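Local coordinates for B12-binding domain-containing protein (Kitasatospora setae, PDB 6WTE), which probably catalyses a methyl transfer with bound cobalamin and a [4Fe-4S] cluster, as the radical S-adenosylmethionine methylase TsrM, by a non-radical route, at residues Ser537-Tyr543 with Ile557-Ala561; Val253-Glu257 with Glu287-Arg291; Asn209-Tyr213 with Gln262-Asp266; Arg3-Leu7 with Tyr55-Ser60; Val83-Arg87 with Leu115-Phe119. All coordinates share one frame; numbering follows the deposited sequence.

Contact 1 of 5, residues Ser537-Tyr543 with Ile557-Ala561; sequences SLGGLGY and IMRKA
S537 and A561 bring the two backbones closest, their CA atoms 5.3 Å apart, where the end of helix 533-540 meets helix 554-566. The first of these helices stops in a Schellman motif: G542 takes a positive phi, its N bonds to G539 O, and Y543 N reaches back to L538 O. Reversing the chain in this way is a standard helix C-terminal signal, and here it turns the Y543 side chain onto the second helix. I557 lies against one face of the ring, with CD1 4.2 Å from the centroid and 23° off the normal, a CH-pi contact set toward the rim. At the phenol end, K560 NZ donates to Y543 OH over 3.1 Å; the lysine chain bends at chi3 (85°) and crosses the tyrosine at about a right angle. H550, from the intervening loop, meets the same ring edge-to-face. L541 lays CD1 against the backbone of the second helix, 3.5 Å from I557 O, and 3.8 Å from A561 CB. Nearer the helix body, S537 CB and A561 CB sit 3.5 Å apart, tight for two carbons, while S537 OG is bonded to P533 O in its own helix.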
# COMPACT_ATOMS: atom_id res chain seq x y z
N SER A 537 18.53 -16.28 -5.30
CA SER A 537 18.32 -17.69 -5.60
C SER A 537 16.96 -17.93 -6.25
O SER A 537 16.85 -18.73 -7.18
CB SER A 537 18.47 -18.52 -4.33
OG SER A 537 19.79 -18.44 -3.82
N LEU A 538 15.93 -17.24 -5.77
CA LEU A 538 14.60 -17.37 -6.36
C LEU A 538 14.63 -16.97 -7.83
O LEU A 538 14.08 -17.68 -8.69
CB LEU A 538 13.60 -16.52 -5.59
CG LEU A 538 13.23 -16.98 -4.18
CD1 LEU A 538 12.30 -15.96 -3.54
CD2 LEU A 538 12.59 -18.36 -4.22
N GLY A 539 15.27 -15.85 -8.14
CA GLY A 539 15.35 -15.42 -9.52
C GLY A 539 16.17 -16.36 -10.37
O GLY A 539 15.76 -16.75 -11.47
N GLY A 540 17.34 -16.77 -9.87
CA GLY A 540 18.23 -17.60 -10.67
C GLY A 540 17.60 -18.93 -11.05
O GLY A 540 17.81 -19.42 -12.16
N LEU A 541 16.83 -19.52 -10.14
CA LEU A 541 16.17 -20.79 -10.39
C LEU A 541 14.79 -20.63 -11.03
O LEU A 541 14.13 -21.64 -11.29
CB LEU A 541 16.06 -21.58 -9.09
CG LEU A 541 17.37 -22.10 -8.50
CD1 LEU A 541 17.16 -22.57 -7.07
CD2 LEU A 541 17.93 -23.22 -9.35
N GLY A 542 14.35 -19.40 -11.28
CA GLY A 542 13.04 -19.20 -11.89
C GLY A 542 11.88 -19.62 -11.02
O GLY A 542 10.92 -20.23 -11.52
N TYR A 543 11.94 -19.34 -9.72
CA TYR A 543 10.82 -19.63 -8.84
C TYR A 543 9.72 -18.61 -9.07
O TYR A 543 9.97 -17.44 -9.38
CB TYR A 543 11.26 -19.63 -7.38
CG TYR A 543 11.83 -20.95 -6.92
CD1 TYR A 543 13.17 -21.25 -7.11
CD2 TYR A 543 11.03 -21.90 -6.31
CE1 TYR A 543 13.70 -22.45 -6.69
CE2 TYR A 543 11.55 -23.11 -5.89
CZ TYR A 543 12.88 -23.38 -6.09
OH TYR A 543 13.43 -24.58 -5.68
N ILE A 557 16.26 -23.74 -1.14
CA ILE A 557 16.29 -23.02 -2.40
C ILE A 557 17.66 -22.37 -2.60
O ILE A 557 18.20 -22.36 -3.72
CB ILE A 557 15.14 -22.00 -2.43
CG1 ILE A 557 13.83 -22.77 -2.59
CG2 ILE A 557 15.34 -20.99 -3.56
CD1 ILE A 557 12.59 -21.96 -2.34
N MET A 558 18.27 -21.88 -1.52
CA MET A 558 19.63 -21.35 -1.64
C MET A 558 20.64 -22.46 -1.92
O MET A 558 21.56 -22.27 -2.73
CB MET A 558 19.99 -20.56 -0.39
CG MET A 558 19.25 -19.22 -0.32
SD MET A 558 19.61 -18.19 1.12
CE MET A 558 19.02 -19.21 2.47
N ARG A 559 20.46 -23.63 -1.31
CA ARG A 559 21.35 -24.74 -1.62
C ARG A 559 21.22 -25.14 -3.08
O ARG A 559 22.23 -25.38 -3.77
CB ARG A 559 21.06 -25.94 -0.71
CG ARG A 559 22.02 -27.11 -0.92
CD ARG A 559 21.40 -28.44 -0.50
NE ARG A 559 20.31 -28.79 -1.40
CZ ARG A 559 20.49 -29.41 -2.57
NH1 ARG A 559 21.71 -29.75 -2.94
NH2 ARG A 559 19.46 -29.68 -3.34
N LYS A 560 19.99 -25.22 -3.58
CA LYS A 560 19.78 -25.66 -4.96
C LYS A 560 20.30 -24.63 -5.95
O LYS A 560 20.78 -25.00 -7.02
CB LYS A 560 18.30 -25.95 -5.21
CG LYS A 560 18.07 -26.80 -6.46
CD LYS A 560 16.76 -27.56 -6.40
CE LYS A 560 15.61 -26.71 -6.90
NZ LYS A 560 14.29 -27.37 -6.69
N ALA A 561 20.24 -23.35 -5.60
CA ALA A 561 20.80 -22.31 -6.46
C ALA A 561 22.32 -22.42 -6.52
O ALA A 561 22.92 -22.22 -7.59
CB ALA A 561 20.38 -20.93 -5.97

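Contact 2 of 5, residues Val253-Glu257 with Glu287-Arg291; sequences VDEME and EIVRR
R291 reaches from helix 278-294 to helix 249-261 and ties together the polar side of a contact whose other half is mainly apolar. The short segments cross at -52°, with their axes 11.0 Å apart, a spacing bridged by side chains. The packed half is built on V253, which sends one methyl each way: CG2 lies 4.0 Å from I288 CG1 and also touches the CG of E287, while CG1 rests over one face of the R291 guanidinium. Farther in, M256 CE meets I288 CD1 at 3.7 Å, its chain bent at chi3 (73°), and L303 and I221 continue this apolar layer.

The looser, partly exposed side holds a salt-bridge network. R291, its chain extended from CG to NE, presents NH1 and NH2 end-on to a single oxygen, D254 OD1, at 2.8 Å from NH1. NH1 also donates to E257 OE1 over 2.9 Å, from above that carboxylate's plane, and N298 gives this oxygen a second donor. The third nitrogen, NE, points almost straight (177°) at E287 OE2, which R290 NH2 shares. An alanine in place of R291 would probably leave D254 without its mate across the helices and uncover V253 CG1. Three acidic side chains thus converge on one guanidinium within its plane, so their mutual repulsion is probably offset by that cation together with R290, which holds E287 with two nitrogens, and the bonds around its edge should hold the R291 group flat against V253.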
# COMPACT_ATOMS: atom_id res chain seq x y z
N VAL A 253 -11.58 -9.56 -15.58
CA VAL A 253 -11.11 -10.84 -16.07
C VAL A 253 -10.40 -10.68 -17.42
O VAL A 253 -9.42 -11.38 -17.69
CB VAL A 253 -12.25 -11.87 -16.13
CG1 VAL A 253 -11.71 -13.23 -16.53
CG2 VAL A 253 -12.96 -11.96 -14.77
N ASP A 254 -10.88 -9.77 -18.28
CA ASP A 254 -10.16 -9.45 -19.51
C ASP A 254 -8.72 -9.05 -19.22
O ASP A 254 -7.78 -9.49 -19.90
CB ASP A 254 -10.84 -8.31 -20.27
CG ASP A 254 -12.02 -8.77 -21.12
OD1 ASP A 254 -12.34 -9.97 -21.15
OD2 ASP A 254 -12.63 -7.89 -21.77
N GLU A 255 -8.53 -8.20 -18.21
CA GLU A 255 -7.19 -7.75 -17.84
C GLU A 255 -6.33 -8.89 -17.32
O GLU A 255 -5.16 -9.02 -17.69
CB GLU A 255 -7.29 -6.64 -16.80
CG GLU A 255 -5.96 -6.05 -16.39
CD GLU A 255 -6.14 -4.82 -15.52
OE1 GLU A 255 -7.25 -4.25 -15.55
OE2 GLU A 255 -5.19 -4.44 -14.81
N MET A 256 -6.90 -9.73 -16.44
CA MET A 256 -6.17 -10.89 -15.95
C MET A 256 -5.80 -11.83 -17.09
O MET A 256 -4.70 -12.39 -17.11
CB MET A 256 -7.00 -11.64 -14.91
CG MET A 256 -7.32 -10.81 -13.70
SD MET A 256 -8.43 -11.66 -12.56
CE MET A 256 -7.31 -12.89 -11.87
N GLU A 257 -6.71 -12.00 -18.05
CA GLU A 257 -6.43 -12.85 -19.20
C GLU A 257 -5.30 -12.27 -20.03
O GLU A 257 -4.43 -13.01 -20.51
CB GLU A 257 -7.70 -13.03 -20.04
CG GLU A 257 -7.61 -14.13 -21.08
CD GLU A 257 -8.92 -14.33 -21.81
OE1 GLU A 257 -9.98 -14.41 -21.15
OE2 GLU A 257 -8.89 -14.41 -23.06
N GLU A 287 -16.59 -16.08 -12.82
CA GLU A 287 -16.28 -15.76 -14.21
C GLU A 287 -14.92 -16.32 -14.62
O GLU A 287 -14.76 -16.81 -15.74
CB GLU A 287 -16.35 -14.25 -14.44
CG GLU A 287 -15.94 -13.81 -15.83
CD GLU A 287 -16.85 -14.35 -16.92
OE1 GLU A 287 -17.95 -14.85 -16.61
OE2 GLU A 287 -16.45 -14.27 -18.11
N ILE A 288 -13.93 -16.26 -13.72
CA ILE A 288 -12.62 -16.83 -14.02
C ILE A 288 -12.75 -18.32 -14.28
O ILE A 288 -12.18 -18.86 -15.24
CB ILE A 288 -11.63 -16.55 -12.87
CG1 ILE A 288 -11.35 -15.06 -12.74
CG2 ILE A 288 -10.34 -17.32 -13.11
CD1 ILE A 288 -10.52 -14.73 -11.52
N VAL A 289 -13.49 -19.01 -13.42
CA VAL A 289 -13.69 -20.45 -13.57
C VAL A 289 -14.42 -20.75 -14.87
O VAL A 289 -14.07 -21.70 -15.59
CB VAL A 289 -14.45 -21.01 -12.36
CG1 VAL A 289 -14.88 -22.45 -12.61
CG2 VAL A 289 -13.58 -20.92 -11.12
N ARG A 290 -15.42 -19.94 -15.20
CA ARG A 290 -16.20 -20.19 -16.42
C ARG A 290 -15.33 -20.07 -17.66
O ARG A 290 -15.43 -20.91 -18.57
CB ARG A 290 -17.37 -19.22 -16.50
CG ARG A 290 -18.28 -19.47 -17.70
CD ARG A 290 -19.16 -18.27 -18.02
NE ARG A 290 -18.39 -17.14 -18.55
CZ ARG A 290 -17.96 -17.05 -19.81
NH1 ARG A 290 -18.22 -18.03 -20.67
NH2 ARG A 290 -17.27 -15.99 -20.20
N ARG A 291 -14.45 -19.07 -17.71
CA ARG A 291 -13.58 -18.92 -18.87
C ARG A 291 -12.57 -20.05 -18.94
O ARG A 291 -12.28 -20.57 -20.03
CB ARG A 291 -12.86 -17.58 -18.83
CG ARG A 291 -13.77 -16.39 -19.01
CD ARG A 291 -12.97 -15.18 -19.41
NE ARG A 291 -13.75 -13.96 -19.28
CZ ARG A 291 -13.31 -12.76 -19.65
NH1 ARG A 291 -12.10 -12.62 -20.17
NH2 ARG A 291 -14.09 -11.70 -19.48

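Contact 3 of 5, residues Asn209-Tyr213 with Gln262-Asp266; sequences NLEYY and QGILD
The backbone itself, rather than a side chain, lies over the Y213 ring: I264 CA is 3.9 Å from the centroid and only 8° off the normal, a CH-pi contact over the centre of the face. I264 is the middle residue of an inverse gamma turn, a tight bend that is consistent with its CA standing over the ring. Its branches extend the cover, CG2 touching Y213 CD1 at 3.6 Å, while CD1 runs on to N209 CB at 3.8 Å. The tyrosine swings its CG anti to the backbone N (chi1 -174°), which carries the ring away from helix 209-214 and across the turn.

The turn follows a Schellman motif at the end of helix 249-261. G263 has a positive phi at which any side chain would collide with the carbonyl oxygen of Q262. These residues link that helix to strand 266-269 in the radical SAM core, a TIM-barrel-like fold, and the Y213 side chain comes within about 8 Å of the bound cobalamin.

At the phenol end, L265 N gives Y213 OH a weak bond of 3.3 Å. The same hydroxyl lies 3.0 Å from D266 OD2, with ring and carboxylate planes 25° apart and thus nearly coplanar. D266 is itself held by R304, in a salt bridge to OD2, and by W306 NE1 at OD1, so its carboxylate is fixed independently of the tyrosine. L210 closes the other end, its CD1 4.0 Å from Q262 O.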
# COMPACT_ATOMS: atom_id res chain seq x y z
N ASN A 209 5.49 -4.50 -17.85
CA ASN A 209 5.00 -5.44 -16.85
C ASN A 209 5.81 -6.73 -16.81
O ASN A 209 6.07 -7.26 -15.73
CB ASN A 209 3.52 -5.72 -17.09
CG ASN A 209 2.64 -4.59 -16.58
OD1 ASN A 209 2.34 -4.51 -15.39
ND2 ASN A 209 2.23 -3.70 -17.48
N LEU A 210 6.23 -7.24 -17.97
CA LEU A 210 6.99 -8.49 -17.97
C LEU A 210 8.35 -8.29 -17.30
O LEU A 210 8.84 -9.19 -16.61
CB LEU A 210 7.17 -9.02 -19.39
CG LEU A 210 7.92 -10.35 -19.49
CD1 LEU A 210 7.13 -11.47 -18.79
CD2 LEU A 210 8.21 -10.69 -20.93
N GLU A 211 8.97 -7.12 -17.49
CA GLU A 211 10.24 -6.84 -16.82
C GLU A 211 10.11 -6.97 -15.31
O GLU A 211 10.94 -7.60 -14.66
CB GLU A 211 10.73 -5.44 -17.20
CG GLU A 211 12.10 -5.10 -16.63
CD GLU A 211 13.22 -5.98 -17.18
OE1 GLU A 211 13.06 -6.55 -18.28
OE2 GLU A 211 14.26 -6.11 -16.50
N TYR A 212 9.05 -6.39 -14.74
CA TYR A 212 8.82 -6.54 -13.30
C TYR A 212 8.57 -7.99 -12.93
O TYR A 212 9.06 -8.47 -11.91
CB TYR A 212 7.65 -5.67 -12.86
CG TYR A 212 8.02 -4.22 -12.67
CD1 TYR A 212 8.59 -3.80 -11.48
CD2 TYR A 212 7.79 -3.29 -13.67
CE1 TYR A 212 8.93 -2.47 -11.29
CE2 TYR A 212 8.12 -1.96 -13.49
CZ TYR A 212 8.69 -1.56 -12.30
OH TYR A 212 9.03 -0.24 -12.09
N TYR A 213 7.81 -8.70 -13.76
CA TYR A 213 7.48 -10.09 -13.45
C TYR A 213 8.74 -10.95 -13.43
O TYR A 213 8.90 -11.80 -12.54
CB TYR A 213 6.48 -10.63 -14.47
CG TYR A 213 5.95 -12.01 -14.17
CD1 TYR A 213 5.04 -12.21 -13.15
CD2 TYR A 213 6.37 -13.11 -14.91
CE1 TYR A 213 4.54 -13.46 -12.87
CE2 TYR A 213 5.87 -14.38 -14.65
CZ TYR A 213 4.96 -14.54 -13.62
OH TYR A 213 4.47 -15.79 -13.35
N GLN A 262 0.58 -12.98 -21.67
CA GLN A 262 1.98 -12.59 -21.76
C GLN A 262 2.90 -13.45 -20.90
O GLN A 262 4.10 -13.18 -20.86
CB GLN A 262 2.16 -11.12 -21.36
CG GLN A 262 1.22 -10.15 -22.04
CD GLN A 262 1.31 -8.77 -21.42
OE1 GLN A 262 2.39 -8.22 -21.23
NE2 GLN A 262 0.15 -8.21 -21.06
N GLY A 263 2.36 -14.45 -20.20
CA GLY A 263 3.16 -15.26 -19.30
C GLY A 263 3.17 -14.77 -17.87
O GLY A 263 3.89 -15.33 -17.03
N ILE A 264 2.42 -13.71 -17.57
CA ILE A 264 2.34 -13.17 -16.20
C ILE A 264 1.25 -13.97 -15.51
O ILE A 264 0.09 -13.58 -15.43
CB ILE A 264 2.09 -11.66 -16.20
CG1 ILE A 264 3.21 -10.93 -16.97
CG2 ILE A 264 1.96 -11.13 -14.77
CD1 ILE A 264 2.95 -9.43 -17.15
N LEU A 265 1.64 -15.15 -15.00
CA LEU A 265 0.70 -16.13 -14.49
C LEU A 265 0.39 -15.94 -13.01
O LEU A 265 -0.75 -16.16 -12.59
CB LEU A 265 1.24 -17.54 -14.73
CG LEU A 265 1.47 -17.92 -16.20
CD1 LEU A 265 2.04 -19.33 -16.27
CD2 LEU A 265 0.17 -17.81 -16.99
N ASP A 266 1.38 -15.55 -12.21
CA ASP A 266 1.15 -15.21 -10.81
C ASP A 266 0.60 -13.80 -10.71
O ASP A 266 1.28 -12.83 -11.09
CB ASP A 266 2.45 -15.34 -10.01
CG ASP A 266 2.94 -16.77 -9.91
OD1 ASP A 266 2.40 -17.52 -9.07
OD2 ASP A 266 3.84 -17.14 -10.69

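Contact 4 of 5, residues Arg3-Leu7 with Tyr55-Ser60; sequences RLVLL and YFAERS
This is a buried strand-to-helix contact in the cobalamin-binding domain, where strand 4-9 of the parallel part of the sheet is packed by the C-terminal end of helix 48-58. Alternation along the strand decides who takes part: L4 and L6 point toward the helix, whereas V5 points away, onto helix 20-31.

L6 fits between two aromatic rings. Its CD1 lies over one face of Y55, 4.2 Å from the centroid and 25° off the normal, while CD2 comes 3.7 Å from Y55 CE2 and 3.5 Å from F56 CZ. Both methyls touch Y55, and CD2 alone also reaches F56; with CG anti to the backbone N (chi1 167°), the branched end of L6 is carried to the rings. Y55 is held from both sides, for R59 CB lies over its opposite face. Y55 CD2 in turn stands 4.0 Å above the plane of the F56 ring.

L4 faces the more polar end. Its CD2 rests over a face of the R59 guanidinium, 3.9 Å from R59 NE, and is equally far from Y55 OH. The arginine chain folds back at chi2 and chi3 to lay its flat group there. Strand 35-40 supplies the charges: E35 and E37 pair with R59, and E37 also accepts a bond from Y55 OH, so the phenol and the guanidinium are fixed from the neighbouring strand while L4 CD2 lies against both.

A helix laid on a central parallel sheet through alternate strand residues is the layered alpha/beta arrangement of the Rossmann-like B12-binding domain.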
# COMPACT_ATOMS: atom_id res chain seq x y z
N ARG A 3 -0.91 17.56 -26.46
CA ARG A 3 -1.72 16.56 -25.77
C ARG A 3 -0.85 15.51 -25.08
O ARG A 3 -1.33 14.44 -24.72
CB ARG A 3 -2.71 15.91 -26.73
CG ARG A 3 -3.74 16.91 -27.28
CD ARG A 3 -4.85 16.24 -28.08
NE ARG A 3 -5.79 15.49 -27.24
CZ ARG A 3 -6.81 16.04 -26.58
NH1 ARG A 3 -7.02 17.35 -26.65
NH2 ARG A 3 -7.61 15.28 -25.84
N LEU A 4 0.43 15.83 -24.86
CA LEU A 4 1.39 14.90 -24.30
C LEU A 4 1.44 15.02 -22.78
O LEU A 4 1.68 16.11 -22.25
CB LEU A 4 2.78 15.14 -24.89
CG LEU A 4 3.92 14.33 -24.28
CD1 LEU A 4 3.68 12.83 -24.46
CD2 LEU A 4 5.26 14.75 -24.89
N VAL A 5 1.21 13.90 -22.10
CA VAL A 5 1.32 13.80 -20.64
C VAL A 5 2.46 12.84 -20.32
O VAL A 5 2.52 11.73 -20.85
CB VAL A 5 0.01 13.28 -20.01
CG1 VAL A 5 0.17 13.15 -18.51
CG2 VAL A 5 -1.17 14.19 -20.34
N LEU A 6 3.37 13.28 -19.45
CA LEU A 6 4.42 12.42 -18.92
C LEU A 6 4.01 11.91 -17.55
O LEU A 6 3.54 12.69 -16.71
CB LEU A 6 5.74 13.17 -18.81
CG LEU A 6 6.80 12.45 -17.98
CD1 LEU A 6 7.27 11.15 -18.67
CD2 LEU A 6 7.96 13.39 -17.69
N LEU A 7 4.19 10.61 -17.32
CA LEU A 7 3.99 10.00 -16.01
C LEU A 7 5.32 9.42 -15.54
O LEU A 7 5.96 8.67 -16.28
CB LEU A 7 2.91 8.91 -16.06
CG LEU A 7 1.53 9.36 -16.54
CD1 LEU A 7 0.60 8.17 -16.74
CD2 LEU A 7 0.93 10.36 -15.53
N TYR A 55 15.13 12.62 -21.51
CA TYR A 55 13.72 12.75 -21.87
C TYR A 55 13.35 14.20 -22.16
O TYR A 55 12.76 14.51 -23.20
CB TYR A 55 12.81 12.18 -20.78
CG TYR A 55 11.36 12.28 -21.18
CD1 TYR A 55 10.76 11.31 -21.97
CD2 TYR A 55 10.59 13.38 -20.80
CE1 TYR A 55 9.44 11.42 -22.36
CE2 TYR A 55 9.27 13.50 -21.20
CZ TYR A 55 8.70 12.52 -21.97
OH TYR A 55 7.39 12.63 -22.36
N PHE A 56 13.68 15.11 -21.24
CA PHE A 56 13.20 16.49 -21.37
C PHE A 56 13.94 17.28 -22.45
O PHE A 56 13.44 18.32 -22.89
CB PHE A 56 13.29 17.20 -20.03
CG PHE A 56 12.17 16.84 -19.10
CD1 PHE A 56 10.89 17.30 -19.34
CD2 PHE A 56 12.39 16.01 -18.02
CE1 PHE A 56 9.85 16.96 -18.51
CE2 PHE A 56 11.36 15.68 -17.18
CZ PHE A 56 10.09 16.15 -17.42
N ALA A 57 15.10 16.81 -22.89
CA ALA A 57 15.73 17.46 -24.03
C ALA A 57 14.99 17.15 -25.33
O ALA A 57 14.96 17.98 -26.24
CB ALA A 57 17.19 17.04 -24.13
N GLU A 58 14.38 15.98 -25.41
CA GLU A 58 13.69 15.51 -26.60
C GLU A 58 12.19 15.73 -26.57
O GLU A 58 11.57 15.84 -27.63
CB GLU A 58 13.97 14.01 -26.79
CG GLU A 58 15.44 13.64 -26.62
CD GLU A 58 15.63 12.19 -26.19
OE1 GLU A 58 14.62 11.46 -26.11
OE2 GLU A 58 16.79 11.78 -25.93
N ARG A 59 11.58 15.81 -25.39
CA ARG A 59 10.13 15.85 -25.25
C ARG A 59 9.72 17.00 -24.35
O ARG A 59 10.42 17.34 -23.39
CB ARG A 59 9.58 14.53 -24.67
CG ARG A 59 9.90 13.31 -25.52
CD ARG A 59 9.22 13.39 -26.87
NE ARG A 59 7.94 12.69 -26.89
CZ ARG A 59 7.04 12.80 -27.86
NH1 ARG A 59 7.28 13.59 -28.90
NH2 ARG A 59 5.91 12.12 -27.80
N SER A 60 8.57 17.59 -24.66
CA SER A 60 8.03 18.72 -23.90
C SER A 60 6.59 18.41 -23.54
O SER A 60 5.65 18.94 -24.15
CB SER A 60 8.14 20.03 -24.68
OG SER A 60 9.49 20.31 -25.01

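Contact 5 of 5, residues Val83-Arg87 with Leu115-Phe119; sequences VGEHR and LVEYF. With EDO (1,2-ethanediol), chain H.
Two helices of the B12-binding domain, 83-96 and 112-119, meet here at a crossing of -53°, with Y118 and F119 reaching across the 10.6 Å between their axes. In the conformer described, one of two modelled for R87, R87 CD is 3.9 Å from the centroid of the Y118 ring, a CH-pi contact 19° off the normal, and the guanidinium runs nearly parallel to the ring (11° between planes). A bend at chi3 brings one guanidinium face over Y118 OH. There a water accepts from R87 NH1 and donates to Y118 O, probably tying the arginine's end to the second helix's backbone. V83 O faces the edges of both rings, 3.4 Å from F119 CE1, and V83 CG2 touches Y118 CE2. Close by, G84 CA comes 3.4 Å from Y118 OH. A serine in place of Y118 would probably leave the R87 side chain without the ring it lies over and open a gap beside V83. Deeper in, F119 CZ packs on H86 CB at 3.8 Å, and V83 CG1 meets L115 CD2. Helix 106-109 backs L115 and F119 through F108, the loop residues F465 and F471 close on Y118, and H86 NE2 bonds to N70 O, beside the cobalamin site.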
# COMPACT_ATOMS: atom_id res chain seq x y z
N VAL A 83 9.97 10.17 1.02
CA VAL A 83 9.52 11.41 0.40
C VAL A 83 10.67 12.37 0.13
O VAL A 83 10.58 13.21 -0.77
CB VAL A 83 8.43 12.08 1.26
CG1 VAL A 83 7.22 11.17 1.41
CG2 VAL A 83 8.99 12.47 2.62
N GLY A 84 11.77 12.28 0.89
CA GLY A 84 12.93 13.10 0.59
C GLY A 84 13.55 12.72 -0.74
O GLY A 84 13.93 13.59 -1.54
N GLU A 85 13.67 11.41 -1.00
CA GLU A 85 14.14 10.95 -2.31
C GLU A 85 13.15 11.32 -3.41
O GLU A 85 13.57 11.65 -4.53
CB GLU A 85 14.36 9.44 -2.28
CG GLU A 85 15.49 8.99 -1.37
CD GLU A 85 15.61 7.48 -1.31
OE1 GLU A 85 14.72 6.83 -0.73
OE2 GLU A 85 16.59 6.95 -1.88
N HIS A 86 11.85 11.24 -3.12
CA HIS A 86 10.86 11.66 -4.12
C HIS A 86 11.03 13.14 -4.44
O HIS A 86 10.94 13.54 -5.61
CB HIS A 86 9.44 11.40 -3.62
CG HIS A 86 9.11 9.96 -3.44
ND1 HIS A 86 9.70 8.95 -4.16
CD2 HIS A 86 8.23 9.35 -2.60
CE1 HIS A 86 9.20 7.78 -3.78
NE2 HIS A 86 8.30 8.00 -2.84
N ARG A 87 11.25 13.97 -3.42
CA ARG A 87 11.40 15.40 -3.66
C ARG A 87 12.63 15.69 -4.51
O ARG A 87 12.61 16.58 -5.36
CB ARG A 87 11.48 16.15 -2.32
CG ARG A 87 11.58 17.66 -2.47
CD ARG A 87 11.68 18.37 -1.13
NE ARG A 87 12.94 18.07 -0.44
CZ ARG A 87 13.40 18.76 0.60
NH1 ARG A 87 12.72 19.79 1.07
NH2 ARG A 87 14.56 18.42 1.16
N LEU A 115 2.27 16.97 1.12
CA LEU A 115 3.22 16.60 0.09
C LEU A 115 3.20 17.57 -1.08
O LEU A 115 4.25 17.86 -1.66
CB LEU A 115 2.96 15.17 -0.37
CG LEU A 115 3.38 14.14 0.68
CD1 LEU A 115 3.19 12.71 0.17
CD2 LEU A 115 4.83 14.37 1.08
N VAL A 116 2.02 18.09 -1.45
CA VAL A 116 1.99 19.12 -2.49
C VAL A 116 2.88 20.29 -2.08
O VAL A 116 3.69 20.79 -2.87
CB VAL A 116 0.55 19.60 -2.76
CG1 VAL A 116 0.58 20.90 -3.54
CG2 VAL A 116 -0.23 18.56 -3.56
N GLU A 117 2.78 20.71 -0.81
CA GLU A 117 3.58 21.84 -0.35
C GLU A 117 5.05 21.46 -0.19
O GLU A 117 5.94 22.23 -0.55
CB GLU A 117 3.00 22.39 0.96
CG GLU A 117 1.54 22.83 0.82
CD GLU A 117 1.04 23.63 2.01
OE1 GLU A 117 1.83 23.88 2.94
OE2 GLU A 117 -0.16 24.00 2.03
N TYR A 118 5.32 20.26 0.35
CA TYR A 118 6.70 19.81 0.54
C TYR A 118 7.42 19.66 -0.80
O TYR A 118 8.57 20.08 -0.95
CB TYR A 118 6.70 18.49 1.30
CG TYR A 118 8.04 17.83 1.49
CD1 TYR A 118 9.00 18.37 2.35
CD2 TYR A 118 8.35 16.64 0.84
CE1 TYR A 118 10.22 17.74 2.54
CE2 TYR A 118 9.58 16.01 1.03
CZ TYR A 118 10.50 16.56 1.87
OH TYR A 118 11.71 15.93 2.05
N PHE A 119 6.75 19.04 -1.77
CA PHE A 119 7.37 18.84 -3.09
C PHE A 119 7.44 20.13 -3.89
O PHE A 119 8.22 20.21 -4.85
CB PHE A 119 6.58 17.81 -3.90
CG PHE A 119 6.66 16.40 -3.36
CD1 PHE A 119 7.78 15.96 -2.67
CD2 PHE A 119 5.62 15.53 -3.57
CE1 PHE A 119 7.84 14.65 -2.19
CE2 PHE A 119 5.67 14.23 -3.10
CZ PHE A 119 6.79 13.80 -2.40
C1 EDO H . 14.77 3.42 -2.12
O1 EDO H . 14.23 4.73 -2.36
C2 EDO H . 16.27 3.44 -2.36
O2 EDO H . 16.85 4.56 -1.67
O HOH W 1 10.48 21.31 0.76

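From the N terminus, contact 4 comes first, closing a loop of 47 residues that returns helix 48-58 to the first strand of the cobalamin-binding domain. Contact 5 follows in series in the same domain, its centre 21 Å away, closing a loop of 27 residues between two helices. Contacts 2 and 3 then cross: 209-213 precedes 253-257, and 262-266 falls before 287-291, with nearest atoms about 5 Å apart. Contact 2 joins two helices of the radical SAM core, while contact 3 ties helix 209-214 to the turn before strand 266-269. Contact 1 closes last, a short C-terminal loop that brings helix 554-566 back onto the end of helix 533-540, about 6 Å from contact 3 at the nearest atoms.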